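Local coordinates for protein MarR family transcriptional regulator (PDB 5HLI) that senses oxidation as a MarR-type transcription regulator, forming a disulfide between its subunits, and probably controls target genes by binding DNA as a dimer, at the interface of chains A and B. Residues are numbered along the deposited sequence; one frame, centred on the assembly and turned at random. Chains: chain A/B, MarR family transcriptional regulator.

Contact 1: the interface of chains A and B. Residues chain A 19-20, 23, 143; chain B 23, 26-27, 30.
A:Tyr20 and B:Phe26 carry this stretch of the AbfR dimer interface, each laying its CB over the ring of the other as the two side chains slide past one another in opposite directions. The CB of B:Phe26 comes down near the rim of the tyrosine face, 3.2 Å from A:Tyr20 CD1. In return A:Tyr20 CB covers one face of the phenylalanine ring, 3.5 Å from B:Phe26 CD2. The opposite face receives a methyl group: A:Leu143 CD1 sits over the ring centre, 3.8 Å from the centroid of B:Phe26. Held between these two groups of chain A, the phenyl ring is probably restrained from tilting. A:Tyr20 has CG anti to its own nitrogen (chi1 -174°), a turn that carries the phenol across the chain boundary and along the helix of chain B. The contact is slighter beside B:Tyr30 and B:Ala27, which lose far less surface than B:Phe26: A:Tyr20 CD2 meets B:Tyr30 CE2 at 3.5 Å, and at the phenol end OH lies 3.6 Å from B:Ala27 CB. A:Ser23 OG, hydrogen-bonded to A:Tyr20 O in its own helix, lies 3.4 Å from B:Ser23 CA. Most of the patch belongs to the long first helices, 2-36 of chain A and 2-34 of chain B, while A:Leu143 reaches in from the C-terminal helix 126-147, so helices from both ends of the chain build the dimerisation region.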
# COMPACT_ATOMS: atom_id res chain seq x y z
N ALA A 19 -8.20 5.26 2.19
CA ALA A 19 -7.23 5.37 1.10
C ALA A 19 -6.15 4.30 1.23
O ALA A 19 -5.73 3.72 0.23
CB ALA A 19 -6.62 6.76 1.07
N TYR A 20 -5.69 4.04 2.45
CA TYR A 20 -4.72 2.98 2.67
C TYR A 20 -5.31 1.62 2.31
O TYR A 20 -4.68 0.82 1.63
CB TYR A 20 -4.24 3.00 4.12
CG TYR A 20 -3.13 2.02 4.43
CD1 TYR A 20 -2.28 1.56 3.44
CD2 TYR A 20 -2.93 1.55 5.73
CE1 TYR A 20 -1.26 0.67 3.72
CE2 TYR A 20 -1.91 0.66 6.02
CZ TYR A 20 -1.08 0.22 5.01
OH TYR A 20 -0.07 -0.66 5.30
N SER A 23 -5.48 1.22 -1.33
CA SER A 23 -4.15 1.11 -1.91
C SER A 23 -3.57 -0.29 -1.70
O SER A 23 -2.83 -0.78 -2.56
CB SER A 23 -3.21 2.16 -1.31
OG SER A 23 -2.82 1.81 0.01
N LEU A 143 2.90 12.03 2.24
CA LEU A 143 3.49 10.94 3.02
C LEU A 143 5.00 10.93 2.89
O LEU A 143 5.72 10.69 3.87
CB LEU A 143 2.89 9.60 2.59
CG LEU A 143 1.39 9.45 2.84
CD1 LEU A 143 0.87 8.15 2.24
CD2 LEU A 143 1.08 9.53 4.33
N SER B 23 0.60 2.63 -1.09
CA SER B 23 0.54 1.49 -0.18
C SER B 23 1.85 1.31 0.58
O SER B 23 1.85 0.98 1.77
CB SER B 23 0.20 0.21 -0.95
OG SER B 23 1.26 -0.20 -1.79
N PHE B 26 2.23 4.50 3.06
CA PHE B 26 1.33 4.39 4.20
C PHE B 26 1.90 3.46 5.27
O PHE B 26 1.87 3.78 6.46
CB PHE B 26 -0.05 3.90 3.75
CG PHE B 26 -1.07 4.99 3.61
CD1 PHE B 26 -1.17 5.99 4.56
CD2 PHE B 26 -1.93 5.02 2.52
CE1 PHE B 26 -2.11 7.00 4.43
CE2 PHE B 26 -2.87 6.02 2.39
CZ PHE B 26 -2.96 7.01 3.34
N ALA B 27 2.41 2.31 4.84
CA ALA B 27 2.99 1.34 5.76
C ALA B 27 4.14 1.95 6.55
O ALA B 27 4.24 1.75 7.77
CB ALA B 27 3.45 0.10 5.00
N TYR B 30 2.57 4.78 9.03
CA TYR B 30 1.92 4.26 10.23
C TYR B 30 2.92 3.60 11.16
O TYR B 30 2.78 3.70 12.39
CB TYR B 30 0.81 3.28 9.85
CG TYR B 30 -0.45 3.95 9.35
CD1 TYR B 30 -1.18 4.80 10.17
CD2 TYR B 30 -0.92 3.72 8.06
CE1 TYR B 30 -2.33 5.42 9.72
CE2 TYR B 30 -2.08 4.33 7.61
CZ TYR B 30 -2.78 5.17 8.44
OH TYR B 30 -3.93 5.78 7.99

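Contact 2: the interface of chains A and B. Residues chain A 26, 119-121, 132; chain B 15-16, 139, 143.
This is a covalently locked, otherwise largely apolar dimer interface: an intersubunit disulfide ties the two AbfR chains together beside a cluster of leucines and a phenylalanine. The bond joins A:Cys119 SG to B:Cys16 SG at 2.0 Å, and the two-fold of the interface repeats the pairing with the chains exchanged. The two sulfurs approach from different backbones, B:Cys16 from the first helix 2-34 and A:Cys119 from the loop after helix 103-117. A:Cys119 places SG between its backbone nitrogen and carbonyl carbon (chi1 57°), pointing it toward the helix of chain B. Hydrophobic groups line the bridge: A:Phe26 CE1 lies 3.4 Å from B:Cys16 SG, and A:Leu120 CD2 packs against the same sulfur. The phenyl ring is capped by B:Leu143, whose CD1 stands over the ring centre, 3.5 Å from the centroid of A:Phe26, with the two side chains crossing at about a right angle. The other methyl of B:Leu143, CD2, comes to 3.3 Å from the carbonyl O of A:Cys119, so one leucine touches both the ring and the disulfide loop. A:Leu120 sends CD1 to B:Leu15 CD2 at 3.8 Å, crossing it nearly perpendicularly, while its CD2 meets B:Leu139. At the far side A:Thr132 and B:Leu139 reach toward each other tip to tip through methyls CG2 and CD1, 4.0 Å apart. Cysteine oxidation here links the subunits, the redox-sensing step, and probably alters how the dimer presents its DNA-binding domains.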
# COMPACT_ATOMS: atom_id res chain seq x y z
N PHE A 26 -5.00 -2.38 -4.52
CA PHE A 26 -4.21 -2.15 -5.72
C PHE A 26 -2.87 -2.88 -5.64
O PHE A 26 -2.41 -3.46 -6.63
CB PHE A 26 -3.99 -0.66 -5.94
CG PHE A 26 -5.18 0.05 -6.53
CD1 PHE A 26 -5.58 -0.21 -7.83
CD2 PHE A 26 -5.87 1.00 -5.80
CE1 PHE A 26 -6.67 0.45 -8.38
CE2 PHE A 26 -6.95 1.66 -6.34
CZ PHE A 26 -7.35 1.39 -7.64
N CYS A 119 -6.75 -2.93 -13.69
CA CYS A 119 -6.88 -2.58 -12.29
C CYS A 119 -8.08 -1.67 -12.04
O CYS A 119 -8.62 -1.65 -10.93
CB CYS A 119 -5.59 -1.92 -11.80
SG CYS A 119 -5.11 -0.45 -12.75
N LEU A 120 -8.51 -0.91 -13.06
CA LEU A 120 -9.68 -0.06 -12.99
C LEU A 120 -10.81 -0.65 -13.83
O LEU A 120 -10.56 -1.24 -14.88
CB LEU A 120 -9.37 1.35 -13.48
CG LEU A 120 -8.31 2.14 -12.71
CD1 LEU A 120 -8.24 3.58 -13.20
CD2 LEU A 120 -8.59 2.10 -11.21
N PRO A 121 -12.06 -0.40 -13.46
CA PRO A 121 -13.19 -0.87 -14.27
C PRO A 121 -13.42 -0.10 -15.56
O PRO A 121 -12.72 0.86 -15.83
CB PRO A 121 -14.40 -0.66 -13.34
CG PRO A 121 -13.94 0.26 -12.30
CD PRO A 121 -12.49 -0.02 -12.12
N THR A 132 -9.97 10.60 -7.59
CA THR A 132 -9.18 9.51 -7.03
C THR A 132 -7.70 9.70 -7.35
O THR A 132 -6.84 9.55 -6.48
CB THR A 132 -9.68 8.17 -7.55
OG1 THR A 132 -11.09 8.05 -7.33
CG2 THR A 132 -8.96 7.02 -6.85
N LEU B 15 -2.87 5.75 -12.53
CA LEU B 15 -3.57 5.82 -11.28
C LEU B 15 -3.21 4.67 -10.36
O LEU B 15 -2.95 4.86 -9.21
CB LEU B 15 -5.08 5.84 -11.51
CG LEU B 15 -5.88 5.84 -10.23
CD1 LEU B 15 -5.39 6.85 -9.26
CD2 LEU B 15 -7.30 6.16 -10.52
N CYS B 16 -3.19 3.48 -10.91
CA CYS B 16 -2.96 2.31 -10.08
C CYS B 16 -1.53 2.25 -9.57
O CYS B 16 -1.29 1.74 -8.47
CB CYS B 16 -3.31 1.05 -10.86
SG CYS B 16 -5.05 0.99 -11.33
N LEU B 139 -14.23 0.87 -5.76
CA LEU B 139 -12.96 0.26 -6.12
C LEU B 139 -12.66 -0.96 -5.26
O LEU B 139 -12.08 -1.94 -5.74
CB LEU B 139 -11.83 1.29 -6.00
CG LEU B 139 -11.77 2.38 -7.07
CD1 LEU B 139 -10.83 3.49 -6.64
CD2 LEU B 139 -11.34 1.79 -8.40
N LEU B 143 -11.74 -4.40 -7.12
CA LEU B 143 -10.38 -4.90 -6.92
C LEU B 143 -10.39 -6.28 -6.26
O LEU B 143 -9.60 -7.16 -6.64
CB LEU B 143 -9.56 -3.91 -6.10
CG LEU B 143 -9.08 -2.66 -6.83
CD1 LEU B 143 -8.42 -1.68 -5.86
CD2 LEU B 143 -8.13 -3.03 -7.96

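Contact 3: the interface of chains A and B. Residues chain A 20, 23-24, 27, 31; chain B 19-20, 23.
With CG of B:Tyr20 anti to its nitrogen (chi1 -161°), the phenol ring lies beside A:Ala27 on helix 2-36 of chain A, while OG of B:Ser23, between its nitrogen and carbonyl carbon (chi1 70°), turns back toward its own helix. These groups belong to the helical dimerisation region of a MarR-family regulator, where the first helices of the two subunits meet. B:Tyr20 CD1 lies 3.6 Å from A:Ala27 CA, and its CE1 is nearly as near, so the CD1-CE1 rim of the ring meets the CA and methyl of the alanine. The small A:Ala27 side chain probably lets the ring come this near. Its CB also meets the hydroxyl OG of B:Ser23 at 3.6 Å, and this contact is accompanied by an intrahelical hydrogen bond from B:Ser23 OG to the carbonyl O of B:Tyr20, 2.5 Å long. That bond gives the hydroxyl a partner within its own helix although OG and CB both lie against chain A. A:Ser23 CB, in turn, comes to 3.4 Å from the carbonyl O of B:Ala19. Toward the periphery, A:Glu31 touches the phenol end of B:Tyr20 with its aliphatic part, CG lying 4.1 Å from OH, and its carboxylate plane is turned 64° from the ring.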
# COMPACT_ATOMS: atom_id res chain seq x y z
N TYR A 20 -5.69 4.04 2.45
CA TYR A 20 -4.72 2.98 2.67
C TYR A 20 -5.31 1.62 2.31
O TYR A 20 -4.68 0.82 1.63
CB TYR A 20 -4.24 3.00 4.12
CG TYR A 20 -3.13 2.02 4.43
CD1 TYR A 20 -2.28 1.56 3.44
CD2 TYR A 20 -2.93 1.55 5.73
CE1 TYR A 20 -1.26 0.67 3.72
CE2 TYR A 20 -1.91 0.66 6.02
CZ TYR A 20 -1.08 0.22 5.01
OH TYR A 20 -0.07 -0.66 5.30
N SER A 23 -5.48 1.22 -1.33
CA SER A 23 -4.15 1.11 -1.91
C SER A 23 -3.57 -0.29 -1.70
O SER A 23 -2.83 -0.78 -2.56
CB SER A 23 -3.21 2.16 -1.31
OG SER A 23 -2.82 1.81 0.01
N ARG A 24 -3.91 -0.94 -0.59
CA ARG A 24 -3.47 -2.32 -0.37
C ARG A 24 -4.13 -3.28 -1.35
O ARG A 24 -3.54 -4.31 -1.70
CB ARG A 24 -3.74 -2.75 1.07
CG ARG A 24 -2.99 -1.93 2.10
CD ARG A 24 -2.93 -2.63 3.45
NE ARG A 24 -4.25 -2.77 4.07
CZ ARG A 24 -4.45 -3.28 5.28
NH1 ARG A 24 -3.42 -3.70 6.01
NH2 ARG A 24 -5.68 -3.38 5.77
N ALA A 27 -2.23 -2.85 -4.47
CA ALA A 27 -0.95 -3.54 -4.30
C ALA A 27 -1.10 -5.04 -4.49
O ALA A 27 -0.27 -5.67 -5.15
CB ALA A 27 -0.37 -3.22 -2.93
N GLU A 31 0.81 -7.39 -7.24
CA GLU A 31 1.58 -8.57 -6.88
C GLU A 31 1.07 -9.81 -7.61
O GLU A 31 1.86 -10.66 -8.03
CB GLU A 31 1.55 -8.76 -5.36
CG GLU A 31 2.37 -7.70 -4.62
CD GLU A 31 1.79 -7.33 -3.27
OE1 GLU A 31 2.25 -6.33 -2.67
OE2 GLU A 31 0.86 -8.03 -2.80
N ALA B 19 -1.36 4.63 -6.56
CA ALA B 19 -1.88 3.97 -5.37
C ALA B 19 -0.94 2.88 -4.89
O ALA B 19 -0.79 2.66 -3.68
CB ALA B 19 -3.27 3.38 -5.66
N TYR B 20 -0.29 2.17 -5.82
CA TYR B 20 0.73 1.19 -5.47
C TYR B 20 1.83 1.82 -4.62
O TYR B 20 2.22 1.28 -3.58
CB TYR B 20 1.30 0.58 -6.75
CG TYR B 20 2.02 -0.74 -6.60
CD1 TYR B 20 1.87 -1.54 -5.47
CD2 TYR B 20 2.88 -1.18 -7.60
CE1 TYR B 20 2.54 -2.76 -5.36
CE2 TYR B 20 3.55 -2.38 -7.50
CZ TYR B 20 3.38 -3.16 -6.38
OH TYR B 20 4.07 -4.35 -6.31
N SER B 23 0.60 2.63 -1.09
CA SER B 23 0.54 1.49 -0.18
C SER B 23 1.85 1.31 0.58
O SER B 23 1.85 0.98 1.77
CB SER B 23 0.20 0.21 -0.95
OG SER B 23 1.26 -0.20 -1.79

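The C-alpha centres of contact 1 and contact 3 lie about 7 Å apart, and the two share A:Tyr20, A:Ser23 and B:Ser23, making them neighbouring stretches that both involve the meeting of the first helices. The C-alpha centre of contact 2 lies about 10 Å from that of contact 3 and about 15 Å from that of contact 1. Position 26 recurs through the two-fold symmetry, as B:Phe26 in contact 1 and A:Phe26 in contact 2, meeting A:Leu143 and B:Leu143 respectively. The first helix carries both dimer packing and one cysteine of the disulfide, a continuity through which oxidation could plausibly influence subunit placement.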